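Long-range contacts in thiazoline oxidase/subtilisin-like protease (Prochloron didemni, PDB 4H6X), which probably acts as a subtilisin-like serine protease that cleaves and macrocyclises precursor peptides by transamidation during patellamide maturation: residues E53-E63 against C132-V142; L166-A174 against A277-M288. All blocks are in the same frame, centred on the assembly; numbering follows the deposited sequence.

Interaction 1: E53-E63 against C132-V142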
loop_
_atom_site.group_PDB
_atom_site.type_symbol
_atom_site.label_atom_id
_atom_site.label_comp_id
_atom_site.label_asym_id
_atom_site.label_seq_id
_atom_site.Cartn_x
_atom_site.Cartn_y
_atom_site.Cartn_z
ATOM N N GLU A 53 -3.329 9.530 11.207
ATOM C CA GLU A 53 -2.456 10.653 10.907
ATOM C C GLU A 53 -2.287 10.744 9.390
ATOM O O GLU A 53 -1.221 10.425 8.867
ATOM C CB GLU A 53 -1.095 10.476 11.586
ATOM C CG GLU A 53 -0.871 11.367 12.790
ATOM C CD GLU A 53 -0.108 12.615 12.423
ATOM O OE1 GLU A 53 1.148 12.555 12.377
ATOM O OE2 GLU A 53 -0.769 13.653 12.177
ATOM N N VAL A 54 -3.346 11.171 8.694
ATOM C CA VAL A 54 -3.322 11.300 7.233
ATOM C C VAL A 54 -3.370 12.759 6.799
ATOM O O VAL A 54 -4.034 13.574 7.435
ATOM C CB VAL A 54 -4.482 10.538 6.544
ATOM C CG1 VAL A 54 -4.275 9.034 6.630
ATOM C CG2 VAL A 54 -5.849 10.947 7.099
ATOM N N SER A 55 -2.687 13.090 5.706
ATOM C CA SER A 55 -2.833 14.420 5.094
ATOM C C SER A 55 -2.520 14.329 3.605
ATOM O O SER A 55 -1.808 13.410 3.177
ATOM C CB SER A 55 -1.897 15.426 5.757
ATOM O OG SER A 55 -0.559 15.025 5.560
ATOM N N LYS A 56 -3.062 15.265 2.827
ATOM C CA LYS A 56 -2.819 15.294 1.386
ATOM C C LYS A 56 -1.841 16.389 1.001
ATOM O O LYS A 56 -1.957 17.518 1.463
ATOM C CB LYS A 56 -4.119 15.503 0.596
ATOM C CG LYS A 56 -5.155 14.415 0.795
ATOM C CD LYS A 56 -6.396 14.701 -0.025
ATOM C CE LYS A 56 -7.577 13.908 0.498
ATOM N NZ LYS A 56 -8.763 14.000 -0.408
ATOM N N VAL A 57 -0.892 16.042 0.136
ATOM C CA VAL A 57 -0.048 17.018 -0.515
ATOM C C VAL A 57 -0.224 16.808 -2.019
ATOM O O VAL A 57 0.257 15.819 -2.565
ATOM C CB VAL A 57 1.439 16.888 -0.076
ATOM C CG1 VAL A 57 2.330 17.814 -0.902
ATOM C CG2 VAL A 57 1.591 17.206 1.412
ATOM N N PHE A 58 -0.949 17.723 -2.663
ATOM C CA PHE A 58 -1.202 17.661 -4.100
ATOM C C PHE A 58 0.012 18.195 -4.835
ATOM O O PHE A 58 0.505 19.256 -4.484
ATOM C CB PHE A 58 -2.444 18.485 -4.496
ATOM C CG PHE A 58 -3.726 17.911 -3.996
ATOM C CD1 PHE A 58 -4.477 17.055 -4.793
ATOM C CD2 PHE A 58 -4.184 18.207 -2.725
ATOM C CE1 PHE A 58 -5.659 16.509 -4.320
ATOM C CE2 PHE A 58 -5.360 17.665 -2.246
ATOM C CZ PHE A 58 -6.097 16.812 -3.045
ATOM N N PRO A 59 0.494 17.467 -5.861
ATOM C CA PRO A 59 1.639 17.968 -6.637
ATOM C C PRO A 59 1.294 19.367 -7.153
ATOM O O PRO A 59 0.283 19.532 -7.842
ATOM C CB PRO A 59 1.742 16.968 -7.798
ATOM C CG PRO A 59 1.095 15.727 -7.283
ATOM C CD PRO A 59 -0.024 16.200 -6.396
ATOM N N TYR A 60 2.114 20.360 -6.814
ATOM C CA TYR A 60 1.793 21.752 -7.127
ATOM C C TYR A 60 1.870 22.066 -8.630
ATOM O O TYR A 60 1.359 23.103 -9.089
ATOM C CB TYR A 60 2.698 22.675 -6.325
ATOM C CG TYR A 60 4.182 22.388 -6.517
ATOM C CD1 TYR A 60 4.903 23.025 -7.517
ATOM C CD2 TYR A 60 4.841 21.461 -5.714
ATOM C CE1 TYR A 60 6.244 22.768 -7.703
ATOM C CE2 TYR A 60 6.189 21.186 -5.890
ATOM C CZ TYR A 60 6.882 21.850 -6.882
ATOM O OH TYR A 60 8.193 21.580 -7.091
ATOM N N TRP A 61 2.520 21.178 -9.379
ATOM C CA TRP A 61 2.632 21.307 -10.833
ATOM C C TRP A 61 1.425 20.750 -11.604
ATOM O O TRP A 61 1.378 20.845 -12.833
ATOM C CB TRP A 61 3.951 20.693 -11.344
ATOM C CG TRP A 61 4.100 19.199 -11.099
ATOM C CD1 TRP A 61 3.771 18.184 -11.958
ATOM C CD2 TRP A 61 4.649 18.574 -9.929
ATOM N NE1 TRP A 61 4.058 16.968 -11.382
ATOM C CE2 TRP A 61 4.597 17.179 -10.137
ATOM C CE3 TRP A 61 5.179 19.063 -8.719
ATOM C CZ2 TRP A 61 5.054 16.254 -9.172
ATOM C CZ3 TRP A 61 5.637 18.131 -7.748
ATOM C CH2 TRP A 61 5.568 16.752 -7.992
ATOM N N HIS A 62 0.441 20.196 -10.893
ATOM C CA HIS A 62 -0.817 19.751 -11.519
ATOM C C HIS A 62 -1.875 20.845 -11.533
ATOM O O HIS A 62 -2.019 21.579 -10.565
ATOM C CB HIS A 62 -1.402 18.536 -10.785
ATOM C CG HIS A 62 -0.576 17.295 -10.907
ATOM N ND1 HIS A 62 -0.788 16.185 -10.117
ATOM C CD2 HIS A 62 0.469 16.989 -11.714
ATOM C CE1 HIS A 62 0.075 15.240 -10.451
ATOM N NE2 HIS A 62 0.852 15.702 -11.416
ATOM N N GLU A 63 -2.611 20.950 -12.634
ATOM C CA GLU A 63 -3.849 21.733 -12.650
ATOM C C GLU A 63 -4.877 20.972 -11.809
ATOM O O GLU A 63 -5.033 19.763 -11.982
ATOM C CB GLU A 63 -4.365 21.924 -14.078
ATOM C CG GLU A 63 -3.569 22.907 -14.931
ATOM C CD GLU A 63 -3.657 24.356 -14.450
ATOM O OE1 GLU A 63 -4.607 24.713 -13.710
ATOM O OE2 GLU A 63 -2.763 25.149 -14.823
ATOM N N CYS A 132 1.166 4.892 12.028
ATOM C CA CYS A 132 2.156 5.621 11.219
ATOM C C CYS A 132 1.556 6.866 10.609
ATOM O O CYS A 132 0.325 6.972 10.484
ATOM C CB CYS A 132 2.715 4.727 10.110
ATOM S SG CYS A 132 3.694 3.353 10.758
ATOM N N ARG A 133 2.426 7.803 10.232
ATOM C CA ARG A 133 2.023 9.034 9.551
ATOM C C ARG A 133 1.911 8.734 8.058
ATOM O O ARG A 133 2.809 8.124 7.464
ATOM C CB ARG A 133 3.064 10.133 9.800
ATOM C CG ARG A 133 2.761 11.496 9.182
ATOM C CD ARG A 133 3.728 12.543 9.723
ATOM N NE ARG A 133 3.685 13.788 8.960
ATOM C CZ ARG A 133 4.611 14.171 8.082
ATOM N NH1 ARG A 133 5.681 13.415 7.852
ATOM N NH2 ARG A 133 4.475 15.324 7.440
ATOM N N VAL A 134 0.792 9.130 7.457
ATOM C CA VAL A 134 0.596 8.883 6.034
ATOM C C VAL A 134 0.336 10.194 5.307
ATOM O O VAL A 134 -0.502 10.997 5.748
ATOM C CB VAL A 134 -0.561 7.897 5.769
ATOM C CG1 VAL A 134 -0.943 7.912 4.290
ATOM C CG2 VAL A 134 -0.182 6.485 6.216
ATOM N N ILE A 135 1.079 10.406 4.219
ATOM C CA ILE A 135 0.821 11.510 3.285
ATOM C C ILE A 135 0.364 10.929 1.952
ATOM O O ILE A 135 1.097 10.167 1.309
ATOM C CB ILE A 135 2.072 12.388 3.052
ATOM C CG1 ILE A 135 2.502 13.060 4.369
ATOM C CG2 ILE A 135 1.822 13.430 1.939
ATOM C CD1 ILE A 135 3.876 13.732 4.322
ATOM N N ASN A 136 -0.865 11.255 1.562
ATOM C CA ASN A 136 -1.326 10.962 0.215
ATOM C C ASN A 136 -0.886 12.063 -0.744
ATOM O O ASN A 136 -1.074 13.251 -0.466
ATOM C CB ASN A 136 -2.849 10.805 0.193
ATOM C CG ASN A 136 -3.308 9.444 0.699
ATOM O OD1 ASN A 136 -3.243 8.441 -0.023
ATOM N ND2 ASN A 136 -3.800 9.406 1.922
ATOM N N MET A 137 -0.295 11.675 -1.868
ATOM C CA MET A 137 0.049 12.633 -2.922
ATOM C C MET A 137 -0.771 12.292 -4.174
ATOM O O MET A 137 -0.306 11.535 -5.045
ATOM C CB MET A 137 1.552 12.592 -3.219
ATOM C CG MET A 137 2.026 13.692 -4.167
ATOM S SD MET A 137 3.741 13.487 -4.717
ATOM C CE MET A 137 4.585 13.550 -3.147
ATOM N N PRO A 138 -2.013 12.816 -4.259
ATOM C CA PRO A 138 -2.919 12.354 -5.325
ATOM C C PRO A 138 -2.449 12.754 -6.716
ATOM O O PRO A 138 -1.942 13.859 -6.896
ATOM C CB PRO A 138 -4.236 13.077 -5.005
ATOM C CG PRO A 138 -4.151 13.369 -3.543
ATOM C CD PRO A 138 -2.698 13.725 -3.328
ATOM N N GLN A 139 -2.663 11.862 -7.683
ATOM C CA GLN A 139 -2.203 12.030 -9.054
ATOM C C GLN A 139 -3.357 12.111 -10.076
ATOM O O GLN A 139 -3.117 12.156 -11.290
ATOM C CB GLN A 139 -1.293 10.850 -9.441
ATOM C CG GLN A 139 -0.092 10.622 -8.522
ATOM C CD GLN A 139 0.852 11.812 -8.496
ATOM O OE1 GLN A 139 1.132 12.418 -9.532
ATOM N NE2 GLN A 139 1.322 12.169 -7.311
ATOM N N ASP A 140 -4.604 12.107 -9.613
ATOM C CA ASP A 140 -5.719 11.880 -10.562
ATOM C C ASP A 140 -5.946 13.052 -11.523
ATOM O O ASP A 140 -6.535 12.879 -12.618
ATOM C CB ASP A 140 -7.009 11.475 -9.842
ATOM C CG ASP A 140 -7.557 12.570 -8.961
ATOM O OD1 ASP A 140 -6.811 13.032 -8.055
ATOM O OD2 ASP A 140 -8.744 12.950 -9.174
ATOM N N ALA A 141 -5.452 14.225 -11.121
ATOM C CA ALA A 141 -5.631 15.447 -11.889
ATOM C C ALA A 141 -4.905 15.425 -13.227
ATOM O O ALA A 141 -5.375 16.045 -14.182
ATOM C CB ALA A 141 -5.244 16.664 -11.077
ATOM N N VAL A 142 -3.785 14.703 -13.312
ATOM C CA VAL A 142 -3.138 14.470 -14.622
ATOM C C VAL A 142 -4.062 13.732 -15.603
ATOM O O VAL A 142 -3.736 13.587 -16.782
ATOM C CB VAL A 142 -1.776 13.720 -14.542
ATOM C CG1 VAL A 142 -0.794 14.468 -13.669
ATOM C CG2 VAL A 142 -1.929 12.272 -14.086
HETATM O O HOH W 1 -2.021 7.272 11.847
HETATM O O HOH W 2 0.111 13.088 7.428
HETATM O O HOH W 3 -3.283 15.459 -8.938
#
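Strands Glu53-Lys56 and Arg133-Pro138 run parallel with their axes 22° apart, held by bonds from Val134 N to Glu53 O (2.8 Å) and from Val57 N to Asn136 O (2.9 Å). Between them Ser55 takes two partners, giving its N to Val134 O and receiving Asn136 N at its O. A water extends the pairing by joining Glu53 N to Cys132 O. Val54 and Val134 lie side by side on one face, against Val118 of helix 101-118. Past the strand, Val57 has CG1 anti to its N (chi1 173°), leaving CG2 to meet Ile135 CG2 at 3.8 Å. Glu53 OE1 lies against CG and CD of Arg133, the two chains crossing obliquely; the opposite charges are near but too far apart for a salt bridge, and Arg133 NH1 bonds to Thr34.

Beyond the strands the contact becomes one of rings. Pro138 sits over one face of Phe58, its CD 4.3 Å from the ring centroid. His62 lies between two residues: Val142 CG1 is 3.4 Å from its centroid on one side, and Pro59 CB lies over the opposite face, toward the rim. Gln139 OE1 meets the edge of this ring in its plane, 3.2 Å from His62 CE1, with the amide turned 79° to the imidazole. Gln139 NE2 bonds to Met137 O (2.9 Å), while Asn155 bridges Gln139 OE1 and His62 NE2. A water links His62 ND1 to Pro138 O, so ring and amide are fixed from several directions.

This is the edge of the parallel sheet in the subtilase alpha/beta fold, its two strands joined by a helical beta-alpha-beta crossover.

Interaction 2: L166-A174 against A277-M288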
loop_
_atom_site.group_PDB
_atom_site.type_symbol
_atom_site.label_atom_id
_atom_site.label_comp_id
_atom_site.label_asym_id
_atom_site.label_seq_id
_atom_site.Cartn_x
_atom_site.Cartn_y
_atom_site.Cartn_z
ATOM N N LEU A 166 9.256 15.654 1.472
ATOM C CA LEU A 166 8.228 15.567 2.504
ATOM C C LEU A 166 8.606 14.679 3.706
ATOM O O LEU A 166 7.871 14.620 4.685
ATOM C CB LEU A 166 6.901 15.106 1.882
ATOM C CG LEU A 166 6.277 16.058 0.857
ATOM C CD1 LEU A 166 5.135 15.353 0.143
ATOM C CD2 LEU A 166 5.803 17.351 1.525
ATOM N N GLY A 167 9.749 14.007 3.649
ATOM C CA GLY A 167 10.173 13.182 4.793
ATOM C C GLY A 167 9.757 11.714 4.738
ATOM O O GLY A 167 9.724 11.037 5.771
ATOM N N ALA A 168 9.447 11.215 3.539
ATOM C CA ALA A 168 9.100 9.814 3.370
ATOM C C ALA A 168 10.216 8.936 3.924
ATOM O O ALA A 168 11.404 9.188 3.658
ATOM C CB ALA A 168 8.883 9.477 1.902
ATOM N N ASN A 169 9.805 7.942 4.707
ATOM C CA ASN A 169 10.602 6.768 5.023
ATOM C C ASN A 169 10.300 5.671 4.007
ATOM O O ASN A 169 11.174 4.866 3.656
ATOM C CB ASN A 169 10.268 6.280 6.440
ATOM C CG ASN A 169 10.778 7.236 7.516
ATOM O OD1 ASN A 169 11.985 7.411 7.680
ATOM N ND2 ASN A 169 9.868 7.884 8.215
ATOM N N ILE A 170 9.044 5.638 3.562
ATOM C CA ILE A 170 8.572 4.681 2.558
ATOM C C ILE A 170 7.755 5.462 1.543
ATOM O O ILE A 170 6.930 6.285 1.922
ATOM C CB ILE A 170 7.685 3.579 3.167
ATOM C CG1 ILE A 170 8.419 2.852 4.314
ATOM C CG2 ILE A 170 7.223 2.574 2.098
ATOM C CD1 ILE A 170 7.567 1.790 5.013
ATOM N N ILE A 171 8.012 5.205 0.271
ATOM C CA ILE A 171 7.207 5.729 -0.820
ATOM C C ILE A 171 6.508 4.538 -1.475
ATOM O O ILE A 171 7.165 3.628 -2.003
ATOM C CB ILE A 171 8.065 6.475 -1.869
ATOM C CG1 ILE A 171 8.848 7.626 -1.215
ATOM C CG2 ILE A 171 7.185 6.959 -3.024
ATOM C CD1 ILE A 171 9.919 8.285 -2.093
ATOM N N HIS A 172 5.181 4.540 -1.405
ATOM C CA HIS A 172 4.361 3.539 -2.062
ATOM C C HIS A 172 3.891 4.042 -3.433
ATOM O O HIS A 172 3.122 5.016 -3.505
ATOM C CB HIS A 172 3.153 3.197 -1.178
ATOM C CG HIS A 172 2.360 2.030 -1.673
ATOM N ND1 HIS A 172 1.354 2.156 -2.608
ATOM C CD2 HIS A 172 2.424 0.716 -1.364
ATOM C CE1 HIS A 172 0.836 0.967 -2.861
ATOM N NE2 HIS A 172 1.478 0.074 -2.127
ATOM N N CYS A 173 4.359 3.395 -4.503
ATOM C CA CYS A 173 3.981 3.759 -5.883
ATOM C C CYS A 173 3.101 2.705 -6.522
ATOM O O CYS A 173 3.490 1.539 -6.596
ATOM C CB CYS A 173 5.196 3.916 -6.812
ATOM S SG CYS A 173 6.697 4.635 -6.141
ATOM N N ALA A 174 1.934 3.133 -7.008
ATOM C CA ALA A 174 1.043 2.321 -7.859
ATOM C C ALA A 174 0.631 1.018 -7.183
ATOM O O ALA A 174 -0.498 0.562 -7.329
ATOM C CB ALA A 174 1.678 2.048 -9.223
ATOM N N ALA A 277 0.792 -5.115 -2.559
ATOM C CA ALA A 277 1.833 -4.095 -2.230
ATOM C C ALA A 277 1.580 -3.295 -0.947
ATOM O O ALA A 277 2.492 -3.158 -0.145
ATOM C CB ALA A 277 2.084 -3.154 -3.419
ATOM N N PRO A 278 0.347 -2.767 -0.738
ATOM C CA PRO A 278 0.140 -2.015 0.506
ATOM C C PRO A 278 0.298 -2.857 1.762
ATOM O O PRO A 278 0.672 -2.315 2.806
ATOM C CB PRO A 278 -1.307 -1.494 0.412
ATOM C CG PRO A 278 -1.907 -2.098 -0.800
ATOM C CD PRO A 278 -0.811 -2.681 -1.646
ATOM N N VAL A 279 0.001 -4.153 1.679
ATOM C CA VAL A 279 0.219 -5.046 2.824
ATOM C C VAL A 279 1.725 -4.987 3.202
ATOM O O VAL A 279 2.073 -4.839 4.369
ATOM C CB VAL A 279 -0.265 -6.494 2.530
ATOM C CG1 VAL A 279 0.049 -7.421 3.695
ATOM C CG2 VAL A 279 -1.772 -6.536 2.253
ATOM N N MET A 280 2.604 -5.054 2.200
ATOM C CA MET A 280 4.062 -5.041 2.425
ATOM C C MET A 280 4.568 -3.676 2.860
ATOM O O MET A 280 5.501 -3.581 3.656
ATOM C CB MET A 280 4.814 -5.522 1.175
ATOM C CG MET A 280 4.639 -7.007 0.884
ATOM S SD MET A 280 5.112 -8.060 2.287
ATOM C CE MET A 280 3.509 -8.340 3.013
ATOM N N THR A 281 3.946 -2.616 2.344
ATOM C CA THR A 281 4.241 -1.283 2.810
ATOM C C THR A 281 3.910 -1.169 4.311
ATOM O O THR A 281 4.695 -0.625 5.088
ATOM C CB THR A 281 3.499 -0.215 1.967
ATOM O OG1 THR A 281 4.124 -0.114 0.676
ATOM C CG2 THR A 281 3.540 1.141 2.642
ATOM N N GLY A 282 2.761 -1.697 4.714
ATOM C CA GLY A 282 2.368 -1.675 6.133
ATOM C C GLY A 282 3.325 -2.484 7.007
ATOM O O GLY A 282 3.740 -2.035 8.076
ATOM N N ILE A 283 3.673 -3.680 6.545
ATOM C CA ILE A 283 4.585 -4.556 7.296
ATOM C C ILE A 283 5.937 -3.861 7.448
ATOM O O ILE A 283 6.482 -3.770 8.553
ATOM C CB ILE A 283 4.701 -5.963 6.647
ATOM C CG1 ILE A 283 3.344 -6.692 6.771
ATOM C CG2 ILE A 283 5.832 -6.768 7.291
ATOM C CD1 ILE A 283 3.279 -8.059 6.136
ATOM N N SER A 284 6.446 -3.342 6.331
ATOM C CA SER A 284 7.707 -2.607 6.325
ATOM C C SER A 284 7.682 -1.440 7.293
ATOM O O SER A 284 8.653 -1.208 8.010
ATOM C CB SER A 284 8.047 -2.129 4.907
ATOM O OG SER A 284 8.224 -3.235 4.036
ATOM N N ALA A 285 6.575 -0.705 7.327
ATOM C CA ALA A 285 6.438 0.415 8.269
ATOM C C ALA A 285 6.392 -0.043 9.741
ATOM O O ALA A 285 6.958 0.608 10.627
ATOM C CB ALA A 285 5.200 1.232 7.943
ATOM N N LEU A 286 5.696 -1.144 10.001
ATOM C CA LEU A 286 5.720 -1.734 11.340
ATOM C C LEU A 286 7.157 -2.109 11.770
ATOM O O LEU A 286 7.563 -1.857 12.913
ATOM C CB LEU A 286 4.796 -2.957 11.406
ATOM C CG LEU A 286 3.266 -2.777 11.328
ATOM C CD1 LEU A 286 2.576 -4.115 11.561
ATOM C CD2 LEU A 286 2.723 -1.744 12.306
ATOM N N LEU A 287 7.927 -2.692 10.857
ATOM C CA LEU A 287 9.300 -3.118 11.185
ATOM C C LEU A 287 10.191 -1.917 11.444
ATOM O O LEU A 287 11.004 -1.931 12.371
ATOM C CB LEU A 287 9.889 -4.028 10.102
ATOM C CG LEU A 287 9.201 -5.384 9.905
ATOM C CD1 LEU A 287 9.697 -6.070 8.633
ATOM C CD2 LEU A 287 9.358 -6.300 11.123
ATOM N N MET A 288 10.014 -0.864 10.641
ATOM C CA MET A 288 10.667 0.413 10.889
ATOM C C MET A 288 10.205 1.043 12.210
ATOM O O MET A 288 11.014 1.633 12.930
ATOM C CB MET A 288 10.421 1.408 9.738
ATOM C CG MET A 288 11.021 1.029 8.400
ATOM S SD MET A 288 10.702 2.348 7.199
ATOM C CE MET A 288 11.600 1.684 5.796
#
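The helix that carries the probable catalytic serine of a subtilase, 273-293, lies against the central sheet here, with Ile170 and His172 of one strand facing Thr281, Ala285 and Met288. Strand 170-173 and helix segment 277-288 run antiparallel at 176°, their axes 9.5 Å apart. Ile170 and His172 bring most of the strand's contact surface; Ile170 fills the apolar part. Its CG1 branch stands opposite its own carbonyl carbon (chi1 -55°) and carries CD1 down onto the helix backbone, 3.5 Å from Ala285 N and 3.8 Å from Ala285 CB, with Ser284 CB also beside it. The other branch, Ile170 CG2, slides past Thr281 CG2 at 4.0 Å.

Met288 reaches up from the far turn. Its chain is extended beyond CG, which brings the thioether obliquely across Ile170: Met288 CE is 3.7 Å from Ile170 CG1, and Met288 SD lies 4.0 Å from Asn169 CB. Such helix-on-sheet packing forms part of the hydrophobic core of the subtilase alpha/beta sandwich. The neighbouring strands continue it, since Thr281 also touches Ile35 and Val203, and Ala285 also touches Ile35. Alternate residues of the strand face the other way, so Ile171 turns from this helix and packs on Ile38 and Ile202.

At the other end of the strand the imidazole of His172 lies near Ala277, Pro278 and Thr281, close to the first turns of the helix; the CA atoms of His172 and Thr281 are 6.9 Å apart. Ser284 spends its hydroxyl within the helix, donating OG to Met280 O at 2.8 Å. That carbonyl also takes Ser284 N, the two donors arriving from opposite faces of its plane.

Interactions 1 and 2 work on the same parallel sheet, their centres about 15 Å apart, with strand 34-39 lying between strands 133-138 and 170-173. They also touch directly. On one face Cys132 SG meets Ala285 CB at 3.8 Å, tying the residue just before strand 133-138 to the helix of interaction 2. Elsewhere Met137 CE packs on Leu166 CD1 at 3.8 Å, and Val57 CG1 joins it 3.9 Å from the same Leu166 CD1. Asn136 from interaction 1 and His172 from interaction 2 both lie near, without touching, the probable Ser274-His109-Asp39 triad, so each contact reaches the neighbourhood of the presumed active site.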